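Local coordinates for protein alternansucrase (Leuconostoc mesenteroides, PDB 6HVG) that belongs to glycosyl hydrolase family 70, combining a circularly permuted TIM-barrel domain and a bound calcium ion with repeats of the choline-binding type, at residues Ala591-Trp596 with Thr1113-Leu1118; Leu815-Thr820 with Gln862-Asp867; Arg942-Ser947 with Leu1004-Pro1009. All coordinates share one frame; numbering follows the deposited sequence.

Contact 1: residues Ala591-Trp596 with Thr1113-Leu1118; sequences AEQLNW and TDRYDL
Glu592 reaches from its helix to meet Arg1115 and Tyr1116 of the loop tip to tip, and one carboxylate oxygen serves both. OE2 of Glu592 takes a salt-bridging hydrogen bond from NH2 of Arg1115 (2.9 Å) on its anti side and one from OH of Tyr1116 (2.6 Å) on its syn side. Gln1204 adds a third donor to OE2, while OE1 is occupied by the backbone N of Gly1209. A carboxylate suits this buried place because it can receive so many donors at once, and the nearby guanidinium would be expected to stabilise its negative charge.

The tyrosine hydroxyl is used both ways: having donated to Glu592, it accepts from ND2 of Asn595 at a long 3.3 Å, almost straight (170°). That asparagine is held more firmly at OD1, which receives the backbone N of Phe1211. Arg1115 spends its other terminal nitrogen on the amide of Gln593, NH1 lying 2.6 Å from OE1 and above the carbonyl plane; NE2 of Gln593 donates to Asn584.

Trp596 supplies the apolar bed. With CG anti to the backbone N (chi1 -169°), one face of the indole carries the arginine: CB of Arg1115 sits over the five-membered ring, and the guanidinium stacks off-centre over the six-membered ring, its CZ 4.2 Å from that centroid. NE1 of Trp596 still satisfies a main-chain acceptor, O of Arg1115, at 3.0 Å, and the indole edge meets the face of Tyr1116. OD1 of Asp1114 accepts from N of Tyr1116, an Asx turn that shapes the loop. The arrangement is a buried polar network of a permuted TIM barrel, joining helix 587-601 to the loop between helix 1102-1105 and helix 1135-1147, with the side chain of Gln593 about 9 Å from the calcium ion.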
loop_
_atom_site.group_PDB
_atom_site.type_symbol
_atom_site.label_atom_id
_atom_site.label_comp_id
_atom_site.label_asym_id
_atom_site.label_seq_id
_atom_site.Cartn_x
_atom_site.Cartn_y
_atom_site.Cartn_z
ATOM N N ALA A 591 0.319 14.193 26.353
ATOM C CA ALA A 591 0.701 13.861 27.736
ATOM C C ALA A 591 0.732 12.348 27.930
ATOM O O ALA A 591 1.635 11.823 28.587
ATOM C CB ALA A 591 -0.270 14.489 28.747
ATOM N N GLU A 592 -0.259 11.652 27.375
ATOM C CA GLU A 592 -0.340 10.199 27.517
ATOM C C GLU A 592 0.840 9.506 26.810
ATOM O O GLU A 592 1.363 8.510 27.291
ATOM C CB GLU A 592 -1.675 9.700 26.985
ATOM C CG GLU A 592 -1.796 8.192 26.913
ATOM C CD GLU A 592 -1.349 7.496 28.179
ATOM O OE1 GLU A 592 -1.478 8.080 29.270
ATOM O OE2 GLU A 592 -0.919 6.337 28.063
ATOM N N GLN A 593 1.270 10.060 25.682
ATOM C CA GLN A 593 2.415 9.516 24.968
ATOM C C GLN A 593 3.690 9.679 25.811
ATOM O O GLN A 593 4.576 8.842 25.760
ATOM C CB GLN A 593 2.607 10.191 23.616
ATOM C CG GLN A 593 1.469 10.083 22.638
ATOM C CD GLN A 593 1.286 8.713 22.068
ATOM O OE1 GLN A 593 1.889 7.724 22.479
ATOM N NE2 GLN A 593 0.447 8.658 21.087
ATOM N N LEU A 594 3.783 10.775 26.558
ATOM C CA LEU A 594 4.901 10.973 27.476
ATOM C C LEU A 594 4.849 9.988 28.636
ATOM O O LEU A 594 5.881 9.504 29.085
ATOM C CB LEU A 594 4.889 12.411 28.021
ATOM C CG LEU A 594 5.986 12.784 29.021
ATOM C CD1 LEU A 594 7.356 12.633 28.360
ATOM C CD2 LEU A 594 5.745 14.196 29.538
ATOM N N ASN A 595 3.642 9.728 29.148
ATOM C CA ASN A 595 3.452 8.735 30.215
ATOM C C ASN A 595 3.963 7.376 29.757
ATOM O O ASN A 595 4.713 6.719 30.478
ATOM C CB ASN A 595 1.973 8.626 30.610
ATOM C CG ASN A 595 1.763 7.991 31.984
ATOM O OD1 ASN A 595 2.041 8.616 33.012
ATOM N ND2 ASN A 595 1.274 6.753 32.010
ATOM N N TRP A 596 3.576 6.992 28.537
ATOM C CA TRP A 596 4.017 5.742 27.935
ATOM C C TRP A 596 5.513 5.718 27.773
ATOM O O TRP A 596 6.159 4.703 28.045
ATOM C CB TRP A 596 3.353 5.563 26.583
ATOM C CG TRP A 596 3.511 4.203 25.952
ATOM C CD1 TRP A 596 3.587 3.010 26.584
ATOM C CD2 TRP A 596 3.530 3.919 24.559
ATOM N NE1 TRP A 596 3.680 1.995 25.669
ATOM C CE2 TRP A 596 3.645 2.536 24.416
ATOM C CE3 TRP A 596 3.489 4.708 23.417
ATOM C CZ2 TRP A 596 3.704 1.914 23.175
ATOM C CZ3 TRP A 596 3.555 4.088 22.173
ATOM C CH2 TRP A 596 3.643 2.707 22.068
ATOM N N THR A 1113 -3.123 -4.162 20.795
ATOM C CA THR A 1113 -4.333 -3.695 21.468
ATOM C C THR A 1113 -4.016 -2.895 22.734
ATOM O O THR A 1113 -4.652 -1.888 22.997
ATOM C CB THR A 1113 -5.200 -4.895 21.895
ATOM O OG1 THR A 1113 -4.355 -5.876 22.530
ATOM C CG2 THR A 1113 -5.904 -5.498 20.668
ATOM N N ASP A 1114 -3.025 -3.353 23.491
ATOM C CA ASP A 1114 -2.653 -2.771 24.780
ATOM C C ASP A 1114 -1.211 -2.283 24.731
ATOM O O ASP A 1114 -0.275 -3.070 24.570
ATOM C CB ASP A 1114 -2.807 -3.831 25.862
ATOM C CG ASP A 1114 -2.786 -3.263 27.268
ATOM O OD1 ASP A 1114 -2.338 -2.112 27.464
ATOM O OD2 ASP A 1114 -3.256 -3.958 28.180
ATOM N N ARG A 1115 -1.022 -0.975 24.852
ATOM C CA ARG A 1115 0.326 -0.404 24.700
ATOM C C ARG A 1115 1.246 -0.751 25.872
ATOM O O ARG A 1115 2.470 -0.708 25.727
ATOM C CB ARG A 1115 0.263 1.102 24.567
ATOM C CG ARG A 1115 -0.724 1.575 23.527
ATOM C CD ARG A 1115 -0.488 3.001 23.102
ATOM N NE ARG A 1115 -0.514 3.881 24.237
ATOM C CZ ARG A 1115 -0.111 5.138 24.187
ATOM N NH1 ARG A 1115 0.323 5.664 23.048
ATOM N NH2 ARG A 1115 -0.156 5.871 25.287
ATOM N N TYR A 1116 0.673 -1.071 27.032
ATOM C CA TYR A 1116 1.455 -1.293 28.225
ATOM C C TYR A 1116 1.669 -2.770 28.570
ATOM O O TYR A 1116 2.426 -3.074 29.498
ATOM C CB TYR A 1116 0.796 -0.600 29.399
ATOM C CG TYR A 1116 0.850 0.900 29.336
ATOM C CD1 TYR A 1116 -0.085 1.609 28.611
ATOM C CD2 TYR A 1116 1.808 1.609 30.050
ATOM C CE1 TYR A 1116 -0.057 2.989 28.562
ATOM C CE2 TYR A 1116 1.845 2.990 30.018
ATOM C CZ TYR A 1116 0.906 3.674 29.268
ATOM O OH TYR A 1116 0.955 5.045 29.227
ATOM N N ASP A 1117 1.003 -3.681 27.858
ATOM C CA ASP A 1117 1.190 -5.120 28.066
ATOM C C ASP A 1117 2.370 -5.594 27.229
ATOM O O ASP A 1117 2.262 -5.760 26.009
ATOM C CB ASP A 1117 -0.070 -5.874 27.663
ATOM C CG ASP A 1117 -0.037 -7.338 28.034
ATOM O OD1 ASP A 1117 1.037 -7.854 28.343
ATOM O OD2 ASP A 1117 -1.094 -7.997 27.991
ATOM N N LEU A 1118 3.504 -5.832 27.893
ATOM C CA LEU A 1118 4.727 -6.301 27.230
ATOM C C LEU A 1118 5.025 -7.800 27.499
ATOM O O LEU A 1118 6.155 -8.264 27.331
ATOM C CB LEU A 1118 5.898 -5.428 27.664
ATOM C CG LEU A 1118 5.955 -4.042 26.973
ATOM C CD1 LEU A 1118 5.009 -3.037 27.608
ATOM C CD2 LEU A 1118 7.369 -3.479 26.963
#

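Contact 2: residues Leu815-Thr820 with Gln862-Asp867; sequences LTNKDT and QTMATD
Gln862 carries this contact, its side-chain amide reading two neighbouring residues of the loop, Asn817 and Lys818. The chain is fully stretched, CG anti to the backbone N (chi1 180°) and straight beyond it, which brings the amide from the strand up to the loop backbone. There OE1 of Gln862 accepts from the main-chain N of Lys818 at 2.8 Å, the donor standing above the carbonyl plane, and NE2 of Gln862 donates to OD1 of Asn817 at 3.1 Å. The second bond is nearly straight (164°) and lies in the plane of the glutamine amide, whereas the two amide groups are turned 48° against each other. A glutamine suits the place because it offers an acceptor and a donor side by side at the end of a long, uncharged arm. NE2 also donates to OG of Ser883. The main-chain N-H of Lys818, which can only donate, identifies the oxygen end of the amide, and the other two bonds agree with it.

Lys818 contributes its backbone N and the first part of its side chain. CB of Lys818 packs beside OE1 and CB of Gln862, 4.0 Å between the two CB atoms; the rest of the lysine leads its amino group away. Asn817, whose short amide presents an uncharged acceptor close to the loop backbone, also meets Met864, two residues further along the strand and pointing the same way as Gln862: the methyl CE of Met864 approaches OD1 of Asn817 to 3.5 Å.

Arg885 of strand 881-885 bonds O of Thr816, tying the loop to the next strand. The loop runs from helix 807-814 into barrel strand 821-825, Leu815 packs on helix 844-857, and strand 862-866 lies between strands 735-736 and 881-885 in the antiparallel sheet.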
loop_
_atom_site.group_PDB
_atom_site.type_symbol
_atom_site.label_atom_id
_atom_site.label_comp_id
_atom_site.label_asym_id
_atom_site.label_seq_id
_atom_site.Cartn_x
_atom_site.Cartn_y
_atom_site.Cartn_z
ATOM N N LEU A 815 30.288 0.034 7.323
ATOM C CA LEU A 815 31.023 -0.151 8.575
ATOM C C LEU A 815 32.360 0.574 8.649
ATOM O O LEU A 815 32.967 0.600 9.708
ATOM C CB LEU A 815 31.237 -1.643 8.840
ATOM C CG LEU A 815 29.946 -2.449 9.044
ATOM C CD1 LEU A 815 30.246 -3.929 9.094
ATOM C CD2 LEU A 815 29.186 -2.037 10.294
ATOM N N THR A 816 32.812 1.162 7.539
ATOM C CA THR A 816 34.038 1.984 7.511
ATOM C C THR A 816 33.777 3.486 7.313
ATOM O O THR A 816 34.700 4.287 7.402
ATOM C CB THR A 816 34.998 1.515 6.393
ATOM O OG1 THR A 816 34.332 1.521 5.115
ATOM C CG2 THR A 816 35.490 0.123 6.683
ATOM N N ASN A 817 32.535 3.880 7.039
ATOM C CA ASN A 817 32.215 5.301 6.847
ATOM C C ASN A 817 32.369 6.132 8.124
ATOM O O ASN A 817 31.840 5.776 9.195
ATOM C CB ASN A 817 30.780 5.472 6.316
ATOM C CG ASN A 817 30.682 5.399 4.789
ATOM O OD1 ASN A 817 31.676 5.436 4.084
ATOM N ND2 ASN A 817 29.448 5.291 4.281
ATOM N N LYS A 818 33.053 7.259 7.979
ATOM C CA LYS A 818 33.125 8.266 9.018
ATOM C C LYS A 818 31.795 9.047 9.130
ATOM O O LYS A 818 31.019 9.143 8.175
ATOM C CB LYS A 818 34.270 9.233 8.713
ATOM C CG LYS A 818 34.563 10.275 9.782
ATOM C CD LYS A 818 35.786 11.104 9.417
ATOM C CE LYS A 818 35.772 12.471 10.081
ATOM N NZ LYS A 818 35.768 12.402 11.565
ATOM N N ASP A 819 31.538 9.587 10.314
ATOM C CA ASP A 819 30.365 10.417 10.593
ATOM C C ASP A 819 29.048 9.676 10.317
ATOM O O ASP A 819 28.220 10.129 9.529
ATOM C CB ASP A 819 30.435 11.745 9.814
ATOM C CG ASP A 819 31.454 12.718 10.384
ATOM O OD1 ASP A 819 31.566 12.819 11.631
ATOM O OD2 ASP A 819 32.138 13.413 9.585
ATOM N N THR A 820 28.879 8.537 10.968
ATOM C CA THR A 820 27.602 7.827 11.013
ATOM C C THR A 820 27.612 6.832 12.176
ATOM O O THR A 820 28.686 6.345 12.553
ATOM C CB THR A 820 27.315 7.055 9.692
ATOM O OG1 THR A 820 25.931 6.687 9.629
ATOM C CG2 THR A 820 28.141 5.790 9.579
ATOM N N GLN A 862 38.684 10.294 6.600
ATOM C CA GLN A 862 38.305 9.419 5.493
ATOM C C GLN A 862 38.600 10.060 4.161
ATOM O O GLN A 862 38.619 11.290 4.044
ATOM C CB GLN A 862 36.822 9.073 5.578
ATOM C CG GLN A 862 36.321 8.167 4.469
ATOM C CD GLN A 862 34.938 7.615 4.739
ATOM O OE1 GLN A 862 34.230 8.087 5.624
ATOM N NE2 GLN A 862 34.587 6.551 4.022
ATOM N N THR A 863 38.870 9.217 3.168
ATOM C CA THR A 863 38.801 9.627 1.761
ATOM C C THR A 863 38.022 8.582 1.000
ATOM O O THR A 863 37.852 7.448 1.445
ATOM C CB THR A 863 40.163 9.769 1.051
ATOM O OG1 THR A 863 40.863 8.519 1.101
ATOM C CG2 THR A 863 41.012 10.876 1.671
ATOM N N MET A 864 37.529 9.009 -0.149
ATOM C CA MET A 864 36.744 8.173 -1.010
ATOM C C MET A 864 36.958 8.695 -2.428
ATOM O O MET A 864 36.895 9.908 -2.678
ATOM C CB MET A 864 35.270 8.208 -0.605
ATOM C CG MET A 864 34.433 7.104 -1.219
ATOM S SD MET A 864 32.668 7.167 -0.764
ATOM C CE MET A 864 32.721 6.471 0.868
ATOM N N ALA A 865 37.239 7.770 -3.341
ATOM C CA ALA A 865 37.525 8.084 -4.736
ATOM C C ALA A 865 37.060 6.915 -5.591
ATOM O O ALA A 865 36.704 5.861 -5.074
ATOM C CB ALA A 865 39.009 8.322 -4.940
ATOM N N THR A 866 37.025 7.125 -6.897
ATOM C CA THR A 866 36.650 6.077 -7.841
ATOM C C THR A 866 37.470 6.219 -9.088
ATOM O O THR A 866 37.830 7.340 -9.479
ATOM C CB THR A 866 35.156 6.121 -8.272
ATOM O OG1 THR A 866 34.826 7.408 -8.804
ATOM C CG2 THR A 866 34.200 5.784 -7.109
ATOM N N ASP A 867 37.762 5.086 -9.713
ATOM C CA ASP A 867 38.415 5.099 -10.997
ATOM C C ASP A 867 37.353 5.430 -12.035
ATOM O O ASP A 867 37.027 4.611 -12.880
ATOM C CB ASP A 867 39.064 3.749 -11.273
ATOM C CG ASP A 867 39.870 3.744 -12.557
ATOM O OD1 ASP A 867 40.387 4.816 -12.966
ATOM O OD2 ASP A 867 39.932 2.663 -13.175
#

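Contact 3: residues Arg942-Ser947 with Leu1004-Pro1009; sequences RALVLS and LGVWVP
Leu944 and Val945 both stand opposite the single residue Val1006, a classic beta bulge in an otherwise regular antiparallel pair. O of Val1006 accepts from N of Leu944 at 2.8 Å and, weakly, from N of Val945 at 3.4 Å, while Val945 O takes the N of Val1006 in return. The extra residue turns both Leu944 and Val945 toward the side of Val1006 and Val1008: CD2 of Leu944 touches CG1 of Val1006, and CG1 of Val945 meets CD2 of Leu1004 at 3.7 Å. Branched aliphatic residues suit this side, which helix 844-857 also covers through Ala853 and Tyr857. On the same side Arg942, with CG in the crowded position between N and carbonyl carbon (chi1 65°), lays its guanidinium over CG2 of Val1008; its NE forms a salt bridge with Asp958, and NH1 donates to O of Ala943 and O of Tyr955.

The pair belongs to a large antiparallel sheet with strands 862-866 and 910-915, the latter flanking strand 1003-1009, consistent with domain C of family 70 enzymes.

On the reverse face, the methyl of Ala943 sits over Trp1007, a CH-pi contact, with CB 3.8 Å from the centroid of the six-membered ring. Gly1005, lacking a side chain, lets CD2 of Leu946 rest on its CA and beside the indole. At the far end OG of Ser947 accepts from N of Leu1004 at 3.2 Å.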
loop_
_atom_site.group_PDB
_atom_site.type_symbol
_atom_site.label_atom_id
_atom_site.label_comp_id
_atom_site.label_asym_id
_atom_site.label_seq_id
_atom_site.Cartn_x
_atom_site.Cartn_y
_atom_site.Cartn_z
ATOM N N ARG A 942 47.976 -6.344 5.347
ATOM C CA ARG A 942 47.437 -7.669 5.040
ATOM C C ARG A 942 45.938 -7.636 4.814
ATOM O O ARG A 942 45.233 -6.824 5.399
ATOM C CB ARG A 942 47.749 -8.666 6.159
ATOM C CG ARG A 942 47.104 -8.403 7.523
ATOM C CD ARG A 942 45.755 -9.072 7.685
ATOM N NE ARG A 942 45.266 -9.013 9.066
ATOM C CZ ARG A 942 44.106 -9.529 9.468
ATOM N NH1 ARG A 942 43.271 -10.101 8.597
ATOM N NH2 ARG A 942 43.754 -9.484 10.747
ATOM N N ALA A 943 45.461 -8.524 3.954
ATOM C CA ALA A 943 44.048 -8.595 3.620
ATOM C C ALA A 943 43.204 -9.081 4.784
ATOM O O ALA A 943 43.593 -9.983 5.488
ATOM C CB ALA A 943 43.851 -9.508 2.408
ATOM N N LEU A 944 42.065 -8.433 4.975
ATOM C CA LEU A 944 41.037 -8.900 5.885
ATOM C C LEU A 944 39.998 -9.749 5.131
ATOM O O LEU A 944 39.496 -10.755 5.643
ATOM C CB LEU A 944 40.344 -7.691 6.518
ATOM C CG LEU A 944 39.318 -7.970 7.617
ATOM C CD1 LEU A 944 40.019 -8.306 8.934
ATOM C CD2 LEU A 944 38.417 -6.765 7.794
ATOM N N VAL A 945 39.725 -9.347 3.897
ATOM C CA VAL A 945 38.640 -9.880 3.101
ATOM C C VAL A 945 39.006 -9.712 1.621
ATOM O O VAL A 945 39.343 -8.602 1.193
ATOM C CB VAL A 945 37.341 -9.115 3.461
ATOM C CG1 VAL A 945 36.397 -8.948 2.273
ATOM C CG2 VAL A 945 36.631 -9.799 4.626
ATOM N N LEU A 946 38.964 -10.813 0.854
ATOM C CA LEU A 946 39.195 -10.790 -0.613
ATOM C C LEU A 946 38.216 -11.678 -1.365
ATOM O O LEU A 946 38.044 -12.848 -1.014
ATOM C CB LEU A 946 40.592 -11.270 -0.953
ATOM C CG LEU A 946 41.744 -10.308 -0.720
ATOM C CD1 LEU A 946 43.023 -11.021 -1.101
ATOM C CD2 LEU A 946 41.611 -9.016 -1.518
ATOM N N SER A 947 37.584 -11.123 -2.396
ATOM C CA SER A 947 36.605 -11.865 -3.189
ATOM C C SER A 947 37.266 -12.765 -4.248
ATOM O O SER A 947 38.381 -12.515 -4.668
ATOM C CB SER A 947 35.622 -10.897 -3.869
ATOM O OG SER A 947 36.275 -10.052 -4.788
ATOM N N LEU A 1004 35.377 -7.073 -4.102
ATOM C CA LEU A 1004 35.573 -6.584 -2.729
ATOM C C LEU A 1004 36.944 -6.976 -2.197
ATOM O O LEU A 1004 37.271 -8.166 -2.090
ATOM C CB LEU A 1004 34.507 -7.143 -1.792
ATOM C CG LEU A 1004 34.594 -6.746 -0.320
ATOM C CD1 LEU A 1004 34.524 -5.244 -0.167
ATOM C CD2 LEU A 1004 33.489 -7.423 0.490
ATOM N N GLY A 1005 37.747 -5.972 -1.854
ATOM C CA GLY A 1005 39.028 -6.189 -1.161
ATOM C C GLY A 1005 39.160 -5.236 0.024
ATOM O O GLY A 1005 38.947 -4.029 -0.116
ATOM N N VAL A 1006 39.486 -5.776 1.192
ATOM C CA VAL A 1006 39.727 -4.967 2.365
ATOM C C VAL A 1006 41.092 -5.306 2.942
ATOM O O VAL A 1006 41.431 -6.479 3.109
ATOM C CB VAL A 1006 38.662 -5.181 3.449
ATOM C CG1 VAL A 1006 38.875 -4.188 4.591
ATOM C CG2 VAL A 1006 37.271 -5.003 2.868
ATOM N N TRP A 1007 41.864 -4.264 3.266
ATOM C CA TRP A 1007 43.223 -4.422 3.741
ATOM C C TRP A 1007 43.433 -3.660 5.051
ATOM O O TRP A 1007 42.932 -2.535 5.249
ATOM C CB TRP A 1007 44.195 -3.929 2.681
ATOM C CG TRP A 1007 44.207 -4.806 1.476
ATOM C CD1 TRP A 1007 43.320 -4.804 0.470
ATOM C CD2 TRP A 1007 45.170 -5.803 1.159
ATOM N NE1 TRP A 1007 43.658 -5.747 -0.470
ATOM C CE2 TRP A 1007 44.794 -6.377 -0.058
ATOM C CE3 TRP A 1007 46.308 -6.276 1.797
ATOM C CZ2 TRP A 1007 45.514 -7.400 -0.653
ATOM C CZ3 TRP A 1007 47.031 -7.295 1.199
ATOM C CH2 TRP A 1007 46.634 -7.840 -0.011
ATOM N N VAL A 1008 44.189 -4.275 5.947
ATOM C CA VAL A 1008 44.468 -3.694 7.240
ATOM C C VAL A 1008 45.969 -3.770 7.510
ATOM O O VAL A 1008 46.650 -4.639 6.973
ATOM C CB VAL A 1008 43.663 -4.409 8.366
ATOM C CG1 VAL A 1008 42.160 -4.289 8.129
ATOM C CG2 VAL A 1008 44.064 -5.881 8.501
ATOM N N PRO A 1009 46.484 -2.877 8.366
ATOM C CA PRO A 1009 47.886 -2.965 8.704
ATOM C C PRO A 1009 48.209 -4.178 9.560
ATOM O O PRO A 1009 47.467 -4.462 10.505
ATOM C CB PRO A 1009 48.163 -1.673 9.502
ATOM C CG PRO A 1009 46.894 -0.947 9.632
ATOM C CD PRO A 1009 45.801 -1.756 9.032
#

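How the contacts relate
All three contacts lie in the family 70 region. Contact 1 comes first and closes last: its segments are 517 residues apart, and contacts 2 and 3 follow one another within that span. Contact 1 belongs to the barrel near the calcium ion, with its centre about 41 Å from that of contact 2 and about 48 Å from that of contact 3. The latter two are close, centres about 15 Å apart and nearest atoms about 6 Å, without touching. They share an antiparallel sheet, strand 862-866 being joined through 881-885 and 910-915 to 1003-1009, and helix 844-857 packs against residues of both. Contact 2 thus joins barrel to sheet, and contact 3 is internal to the sheet.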